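PDB 1H7E: 3-deoxy-manno-octulosonate cytidylyltransferase from Escherichia coli, which catalyses the transfer of CMP from CTP to 3-deoxy-D-manno-octulosonate (KDO), releasing diphosphate and so activating this eight-carbon sugar, probably for lipopolysaccharide synthesis. Local coordinates for residues R36-A41 against I102-E108; L110-M114 against I175-R179. All coordinates share one frame. Residue numbers count along the deposited sequence, not the author numbering.

Contact 1 of 2, residues R36-A41 against I102-E108; sequences RALQVA and IRPRDVE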
ATOM      1  N   ARG A  36      17.384  16.627  23.308  1.00 22.15           N
ATOM      2  CA  ARG A  36      16.231  17.068  22.507  1.00 20.09           C
ATOM      3  C   ARG A  36      14.949  16.372  22.947  1.00 17.53           C
ATOM      4  O   ARG A  36      13.894  16.991  23.001  1.00 16.04           O
ATOM      5  CB  ARG A  36      16.481  16.872  21.016  1.00 23.39           C
ATOM      6  CG  ARG A  36      17.269  18.016  20.445  1.00 28.81           C
ATOM      7  CD  ARG A  36      18.234  17.552  19.421  1.00 34.12           C
ATOM      8  NE  ARG A  36      19.146  18.626  19.042  1.00 41.35           N
ATOM      9  CZ  ARG A  36      18.938  19.491  18.052  1.00 43.57           C
ATOM     10  NH1 ARG A  36      17.836  19.433  17.307  1.00 44.50           N
ATOM     11  NH2 ARG A  36      19.857  20.409  17.792  1.00 45.66           N
ATOM     12  N   ALA A  37      15.057  15.096  23.322  1.00 16.96           N
ATOM     13  CA  ALA A  37      13.903  14.325  23.795  1.00 15.29           C
ATOM     14  C   ALA A  37      13.300  14.958  25.054  1.00 16.88           C
ATOM     15  O   ALA A  37      12.072  14.974  25.226  1.00 16.60           O
ATOM     16  CB  ALA A  37      14.319  12.878  24.065  1.00 15.00           C
ATOM     17  N   LEU A  38      14.161  15.520  25.909  1.00 17.87           N
ATOM     18  CA  LEU A  38      13.698  16.165  27.137  1.00 20.45           C
ATOM     19  C   LEU A  38      12.858  17.402  26.880  1.00 23.06           C
ATOM     20  O   LEU A  38      12.067  17.789  27.735  1.00 26.27           O
ATOM     21  CB  LEU A  38      14.874  16.544  28.039  1.00 18.70           C
ATOM     22  CG  LEU A  38      15.490  15.379  28.786  1.00 18.83           C
ATOM     23  CD1 LEU A  38      16.765  15.823  29.470  1.00 22.84           C
ATOM     24  CD2 LEU A  38      14.481  14.855  29.772  1.00 17.90           C
ATOM     25  N   GLN A  39      13.034  18.010  25.703  1.00 24.61           N
ATOM     26  CA  GLN A  39      12.304  19.212  25.323  1.00 23.74           C
ATOM     27  C   GLN A  39      10.908  18.939  24.780  1.00 23.65           C
ATOM     28  O   GLN A  39      10.178  19.872  24.465  1.00 24.50           O
ATOM     29  CB  GLN A  39      13.105  20.004  24.293  1.00 26.20           C
ATOM     30  CG  GLN A  39      14.502  20.411  24.760  1.00 35.16           C
ATOM     31  CD  GLN A  39      15.323  21.088  23.658  1.00 41.81           C
ATOM     32  OE1 GLN A  39      14.766  21.740  22.776  1.00 45.85           O
ATOM     33  NE2 GLN A  39      16.649  20.926  23.702  1.00 42.19           N
ATOM     34  N   VAL A  40      10.531  17.667  24.664  1.00 22.39           N
ATOM     35  CA  VAL A  40       9.213  17.311  24.137  1.00 19.82           C
ATOM     36  C   VAL A  40       8.170  17.404  25.229  1.00 21.72           C
ATOM     37  O   VAL A  40       8.230  16.681  26.218  1.00 22.12           O
ATOM     38  CB  VAL A  40       9.190  15.874  23.528  1.00 19.32           C
ATOM     39  CG1 VAL A  40       7.823  15.563  22.954  1.00 13.91           C
ATOM     40  CG2 VAL A  40      10.261  15.731  22.459  1.00 14.33           C
ATOM     41  N   ALA A  41       7.210  18.297  25.046  1.00 21.85           N
ATOM     42  CA  ALA A  41       6.146  18.471  26.024  1.00 24.37           C
ATOM     43  C   ALA A  41       5.234  17.257  26.049  1.00 26.48           C
ATOM     44  O   ALA A  41       5.065  16.590  25.030  1.00 28.53           O
ATOM     45  CB  ALA A  41       5.335  19.717  25.692  1.00 23.60           C
ATOM     46  N   ILE A 102      16.961  15.802  15.443  1.00 38.41           N
ATOM     47  CA  ILE A 102      15.528  15.621  15.612  1.00 35.02           C
ATOM     48  C   ILE A 102      14.899  16.915  16.158  1.00 32.94           C
ATOM     49  O   ILE A 102      15.475  17.566  17.025  1.00 32.94           O
ATOM     50  CB  ILE A 102      15.264  14.427  16.602  1.00 38.80           C
ATOM     51  CG1 ILE A 102      13.780  14.286  16.913  1.00 41.41           C
ATOM     52  CG2 ILE A 102      16.000  14.627  17.925  1.00 36.40           C
ATOM     53  CD1 ILE A 102      12.962  13.922  15.717  1.00 50.39           C
ATOM     54  N   ARG A 103      13.765  17.330  15.597  1.00 29.65           N
ATOM     55  CA  ARG A 103      13.074  18.525  16.078  1.00 28.63           C
ATOM     56  C   ARG A 103      12.000  18.140  17.089  1.00 27.11           C
ATOM     57  O   ARG A 103      11.080  17.405  16.759  1.00 24.65           O
ATOM     58  CB  ARG A 103      12.385  19.281  14.939  1.00 30.34           C
ATOM     59  CG  ARG A 103      13.310  19.980  13.957  1.00 34.90           C
ATOM     60  CD  ARG A 103      12.485  20.799  12.955  1.00 38.11           C
ATOM     61  NE  ARG A 103      11.640  19.933  12.130  1.00 42.32           N
ATOM     62  CZ  ARG A 103      11.936  19.539  10.892  1.00 42.90           C
ATOM     63  NH1 ARG A 103      13.061  19.937  10.298  1.00 42.05           N
ATOM     64  NH2 ARG A 103      11.137  18.681  10.278  1.00 41.22           N
ATOM     65  N   PRO A 104      12.097  18.645  18.333  1.00 28.00           N
ATOM     66  CA  PRO A 104      11.115  18.346  19.380  1.00 24.90           C
ATOM     67  C   PRO A 104       9.663  18.543  18.952  1.00 23.82           C
ATOM     68  O   PRO A 104       8.779  17.778  19.362  1.00 19.55           O
ATOM     69  CB  PRO A 104      11.503  19.328  20.485  1.00 26.37           C
ATOM     70  CG  PRO A 104      12.997  19.332  20.386  1.00 26.68           C
ATOM     71  CD  PRO A 104      13.236  19.408  18.886  1.00 25.78           C
ATOM     72  N   ARG A 105       9.416  19.562  18.130  1.00 22.78           N
ATOM     73  CA  ARG A 105       8.061  19.863  17.654  1.00 25.94           C
ATOM     74  C   ARG A 105       7.468  18.735  16.808  1.00 21.14           C
ATOM     75  O   ARG A 105       6.263  18.511  16.827  1.00 21.61           O
ATOM     76  CB  ARG A 105       8.057  21.183  16.863  1.00 36.75           C
ATOM     77  CG  ARG A 105       7.208  22.327  17.484  1.00 51.74           C
ATOM     78  CD  ARG A 105       7.472  22.587  19.001  1.00 61.61           C
ATOM     79  NE  ARG A 105       8.820  23.084  19.313  1.00 70.22           N
ATOM     80  CZ  ARG A 105       9.456  22.883  20.471  1.00 72.24           C
ATOM     81  NH1 ARG A 105       8.879  22.194  21.450  1.00 73.58           N
ATOM     82  NH2 ARG A 105      10.689  23.341  20.644  1.00 72.14           N
ATOM     83  N   ASP A 106       8.314  18.008  16.086  1.00 17.38           N
ATOM     84  CA  ASP A 106       7.833  16.895  15.258  1.00 19.30           C
ATOM     85  C   ASP A 106       7.350  15.736  16.119  1.00 18.96           C
ATOM     86  O   ASP A 106       6.390  15.045  15.759  1.00 14.54           O
ATOM     87  CB  ASP A 106       8.925  16.396  14.305  1.00 20.78           C
ATOM     88  CG  ASP A 106       9.272  17.406  13.226  1.00 23.88           C
ATOM     89  OD1 ASP A 106       8.518  18.388  13.032  1.00 22.33           O
ATOM     90  OD2 ASP A 106      10.313  17.202  12.575  1.00 27.71           O
ATOM     91  N   VAL A 107       8.043  15.488  17.232  1.00 17.22           N
ATOM     92  CA  VAL A 107       7.633  14.410  18.131  1.00 17.08           C
ATOM     93  C   VAL A 107       6.305  14.809  18.798  1.00 14.94           C
ATOM     94  O   VAL A 107       5.421  13.969  19.008  1.00 17.21           O
ATOM     95  CB  VAL A 107       8.726  14.096  19.189  1.00 18.14           C
ATOM     96  CG1 VAL A 107       8.290  12.928  20.056  1.00 14.27           C
ATOM     97  CG2 VAL A 107      10.045  13.786  18.504  1.00 18.15           C
ATOM     98  N   GLU A 108       6.153  16.102  19.102  1.00 16.80           N
ATOM     99  CA  GLU A 108       4.918  16.599  19.697  1.00 16.20           C
ATOM    100  C   GLU A 108       3.732  16.406  18.753  1.00 19.77           C
ATOM    101  O   GLU A 108       2.619  16.091  19.196  1.00 17.26           O
ATOM    102  CB  GLU A 108       5.067  18.071  20.091  1.00 18.66           C
ATOM    103  CG  GLU A 108       5.898  18.255  21.351  1.00 25.53           C
ATOM    104  CD  GLU A 108       6.238  19.707  21.673  1.00 28.73           C
ATOM    105  OE1 GLU A 108       5.625  20.633  21.099  1.00 30.02           O
ATOM    106  OE2 GLU A 108       7.146  19.911  22.506  1.00 27.32           O
TER

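Contact 2 of 2, residues L110-M114 against I175-R179; sequences LLQGM and IYAYR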
ATOM      1  N   LEU A 110       3.463  14.058  16.561  1.00 21.33           N
ATOM      2  CA  LEU A 110       3.202  12.631  16.609  1.00 19.77           C
ATOM      3  C   LEU A 110       2.382  12.288  17.853  1.00 21.12           C
ATOM      4  O   LEU A 110       1.333  11.649  17.757  1.00 19.29           O
ATOM      5  CB  LEU A 110       4.543  11.905  16.607  1.00 21.63           C
ATOM      6  CG  LEU A 110       4.626  10.397  16.484  1.00 23.52           C
ATOM      7  CD1 LEU A 110       4.092   9.969  15.135  1.00 23.08           C
ATOM      8  CD2 LEU A 110       6.084   9.998  16.627  1.00 21.60           C
ATOM      9  N   LEU A 111       2.804  12.809  19.008  1.00 21.89           N
ATOM     10  CA  LEU A 111       2.108  12.547  20.280  1.00 24.23           C
ATOM     11  C   LEU A 111       0.691  13.104  20.275  1.00 26.28           C
ATOM     12  O   LEU A 111      -0.224  12.471  20.808  1.00 25.00           O
ATOM     13  CB  LEU A 111       2.880  13.146  21.462  1.00 25.84           C
ATOM     14  CG  LEU A 111       3.160  12.300  22.707  1.00 28.31           C
ATOM     15  CD1 LEU A 111       3.520  13.240  23.829  1.00 29.37           C
ATOM     16  CD2 LEU A 111       1.966  11.457  23.105  1.00 25.45           C
ATOM     17  N   GLN A 112       0.519  14.296  19.702  1.00 27.62           N
ATOM     18  CA  GLN A 112      -0.798  14.920  19.612  1.00 30.81           C
ATOM     19  C   GLN A 112      -1.743  14.066  18.744  1.00 29.24           C
ATOM     20  O   GLN A 112      -2.936  13.936  19.042  1.00 26.84           O
ATOM     21  CB  GLN A 112      -0.688  16.343  19.039  1.00 39.15           C
ATOM     22  CG  GLN A 112      -1.972  17.178  19.206  1.00 50.83           C
ATOM     23  CD  GLN A 112      -2.535  17.098  20.631  1.00 58.06           C
ATOM     24  OE1 GLN A 112      -1.988  17.697  21.565  1.00 60.32           O
ATOM     25  NE2 GLN A 112      -3.609  16.324  20.806  1.00 59.64           N
ATOM     26  N   GLY A 113      -1.200  13.492  17.673  1.00 25.07           N
ATOM     27  CA  GLY A 113      -1.998  12.649  16.805  1.00 24.03           C
ATOM     28  C   GLY A 113      -2.547  11.450  17.564  1.00 24.43           C
ATOM     29  O   GLY A 113      -3.717  11.093  17.385  1.00 23.64           O
ATOM     30  N   MET A 114      -1.707  10.832  18.405  1.00 23.84           N
ATOM     31  CA  MET A 114      -2.095   9.660  19.207  1.00 24.23           C
ATOM     32  C   MET A 114      -3.160  10.032  20.242  1.00 26.12           C
ATOM     33  O   MET A 114      -4.112   9.279  20.471  1.00 27.75           O
ATOM     34  CB  MET A 114      -0.874   9.053  19.920  1.00 20.22           C
ATOM     35  CG  MET A 114       0.148   8.415  18.998  1.00 20.17           C
ATOM     36  SD  MET A 114      -0.515   6.953  18.248  1.00 24.29           S
ATOM     37  CE  MET A 114      -0.216   5.754  19.505  1.00 17.83           C
ATOM     38  N   ILE A 175      10.475   7.328  13.049  1.00 16.17           N
ATOM     39  CA  ILE A 175      10.092   7.610  14.438  1.00 16.48           C
ATOM     40  C   ILE A 175       8.675   7.085  14.570  1.00 16.05           C
ATOM     41  O   ILE A 175       7.810   7.420  13.751  1.00 14.11           O
ATOM     42  CB  ILE A 175      10.075   9.105  14.718  1.00 17.32           C
ATOM     43  CG1 ILE A 175      11.502   9.645  14.621  1.00 21.05           C
ATOM     44  CG2 ILE A 175       9.513   9.373  16.105  1.00 17.52           C
ATOM     45  CD1 ILE A 175      11.576  11.127  14.736  1.00 23.83           C
ATOM     46  N   TYR A 176       8.434   6.287  15.610  1.00 10.91           N
ATOM     47  CA  TYR A 176       7.121   5.678  15.826  1.00 10.88           C
ATOM     48  C   TYR A 176       6.548   5.916  17.214  1.00 14.00           C
ATOM     49  O   TYR A 176       7.307   6.079  18.169  1.00 15.11           O
ATOM     50  CB  TYR A 176       7.230   4.160  15.690  1.00 11.41           C
ATOM     51  CG  TYR A 176       7.683   3.639  14.351  1.00 11.95           C
ATOM     52  CD1 TYR A 176       9.041   3.508  14.058  1.00 15.53           C
ATOM     53  CD2 TYR A 176       6.753   3.220  13.399  1.00 13.11           C
ATOM     54  CE1 TYR A 176       9.466   2.962  12.841  1.00 16.61           C
ATOM     55  CE2 TYR A 176       7.161   2.670  12.181  1.00 13.43           C
ATOM     56  CZ  TYR A 176       8.510   2.544  11.915  1.00 14.66           C
ATOM     57  OH  TYR A 176       8.914   1.969  10.738  1.00 18.57           O
ATOM     58  N   ALA A 177       5.219   5.946  17.304  1.00 12.12           N
ATOM     59  CA  ALA A 177       4.491   6.048  18.581  1.00 11.15           C
ATOM     60  C   ALA A 177       3.602   4.793  18.579  1.00 13.54           C
ATOM     61  O   ALA A 177       2.875   4.532  17.610  1.00 14.68           O
ATOM     62  CB  ALA A 177       3.632   7.306  18.648  1.00 11.48           C
ATOM     63  N   TYR A 178       3.695   3.990  19.632  1.00 11.20           N
ATOM     64  CA  TYR A 178       2.904   2.769  19.743  1.00 11.41           C
ATOM     65  C   TYR A 178       2.057   2.796  20.983  1.00 14.46           C
ATOM     66  O   TYR A 178       2.528   3.207  22.028  1.00 15.50           O
ATOM     67  CB  TYR A 178       3.795   1.534  19.921  1.00 14.17           C
ATOM     68  CG  TYR A 178       4.770   1.259  18.815  1.00 14.90           C
ATOM     69  CD1 TYR A 178       4.417   0.445  17.735  1.00 15.03           C
ATOM     70  CD2 TYR A 178       6.064   1.755  18.871  1.00 11.96           C
ATOM     71  CE1 TYR A 178       5.333   0.126  16.750  1.00 15.68           C
ATOM     72  CE2 TYR A 178       6.994   1.440  17.872  1.00 15.87           C
ATOM     73  CZ  TYR A 178       6.613   0.623  16.824  1.00 16.24           C
ATOM     74  OH  TYR A 178       7.520   0.282  15.855  1.00 23.04           O
ATOM     75  N   ARG A 179       0.816   2.344  20.859  1.00 14.43           N
ATOM     76  CA  ARG A 179      -0.085   2.196  21.995  1.00 14.64           C
ATOM     77  C   ARG A 179       0.450   0.940  22.731  1.00 15.91           C
ATOM     78  O   ARG A 179       1.015   0.022  22.105  1.00 11.28           O
ATOM     79  CB  ARG A 179      -1.497   1.905  21.501  1.00 18.96           C
ATOM     80  CG  ARG A 179      -2.566   2.638  22.218  1.00 27.28           C
ATOM     81  CD  ARG A 179      -3.039   3.769  21.367  1.00 31.55           C
ATOM     82  NE  ARG A 179      -3.503   4.886  22.180  1.00 38.89           N
ATOM     83  CZ  ARG A 179      -3.815   6.084  21.694  1.00 41.43           C
ATOM     84  NH1 ARG A 179      -3.716   6.321  20.381  1.00 36.86           N
ATOM     85  NH2 ARG A 179      -4.193   7.053  22.528  1.00 42.98           N
TER

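Contact 1 of 2, residues R36-A41 against I102-E108
Residues 36-41, where helix 29-38 runs out into a loop, face the first turn of helix 104-116, and the nearest CA atoms, of Val40 and Pro104, are 5.2 Å apart. Pro104 opens the helix behind the N-cap residue Arg103 and presents its ring to the other segment: its CG lies 3.6 Å from Arg36 O and 3.8 Å from Gln39 OE1. Val40 packs beside it, with CG1 3.9 Å from Val107 CG1 and 3.7 Å from the aliphatic CG of Glu108. In this GT-A-type nucleotidyltransferase domain the contact joins the C-terminal end of helix 29-38 and the loop after it to the start of helix 104-116, and Val40 also touches Ile5 on strand 3-8. Hydrogen bonds fasten both ends. Arg36 NH1 donates to Ile102 O (3.0 Å), and the loop nitrogen Ala41 N donates almost straight to Glu108 OE2 (3.0 Å, 176°). The same carboxylate oxygen, Glu108 OE2, forms a salt bridge with Arg105 NH1 (3.1 Å), one turn back along the helix.

Contact 2 of 2, residues L110-M114 against I175-R179
Ala177 CB forms the middle of this buried patch, touched by Leu110 CG at 3.9 Å and by Met114 CG at 3.7 Å. The two helix residues are four positions apart, so they project from the same face on successive turns, and the small alanine leaves room for both. Toward the start of the strand segment, Leu110 CD2 meets Ile175 CG2 at 3.5 Å; toward its end, Met114 CE reaches Tyr178 C at 4.0 Å. Tyr176 and Tyr178 point away from the helix. At the polar edge the Arg179 guanidinium grips one carbonyl, with NH1 and NH2 each donating to Met114 O at 3.0 Å; NH1 also hydrogen-bonds Leu120 O. The axes of the two short segments approach to 9.1 Å and differ in direction by 25°, as where a helix lies on a sheet in an alpha/beta fold. Strand 169-179 is flanked by antiparallel strands 91-94 and 122-129, which the helix also touches through Leu111 on Ile93 and Met114 on Ala123, while Tyr178 packs against helix 76-86 on the other face.

In the fold
From the N terminus, the chain passes through strand 3-8 and helix 29-38, then adds strands 45-50, 65-68 and 91-94 before contact 1 closes a loop of 60 residues at the start of helix 104-116. Contact 2 opens just beyond, on the same helix, and closes a second 60-residue loop at the end of strand 169-179, so the two follow in series without nesting or crossing. Helix 104-116 thus bridges the end of helix 29-38, with the loop that follows, and the central mixed sheet. The contact centres lie about 12 Å apart, and the two meet directly where Ile102 CD1 packs 3.3 Å from Ile175 CD1 and Ala41 O lies 3.9 Å from Leu111 CD1.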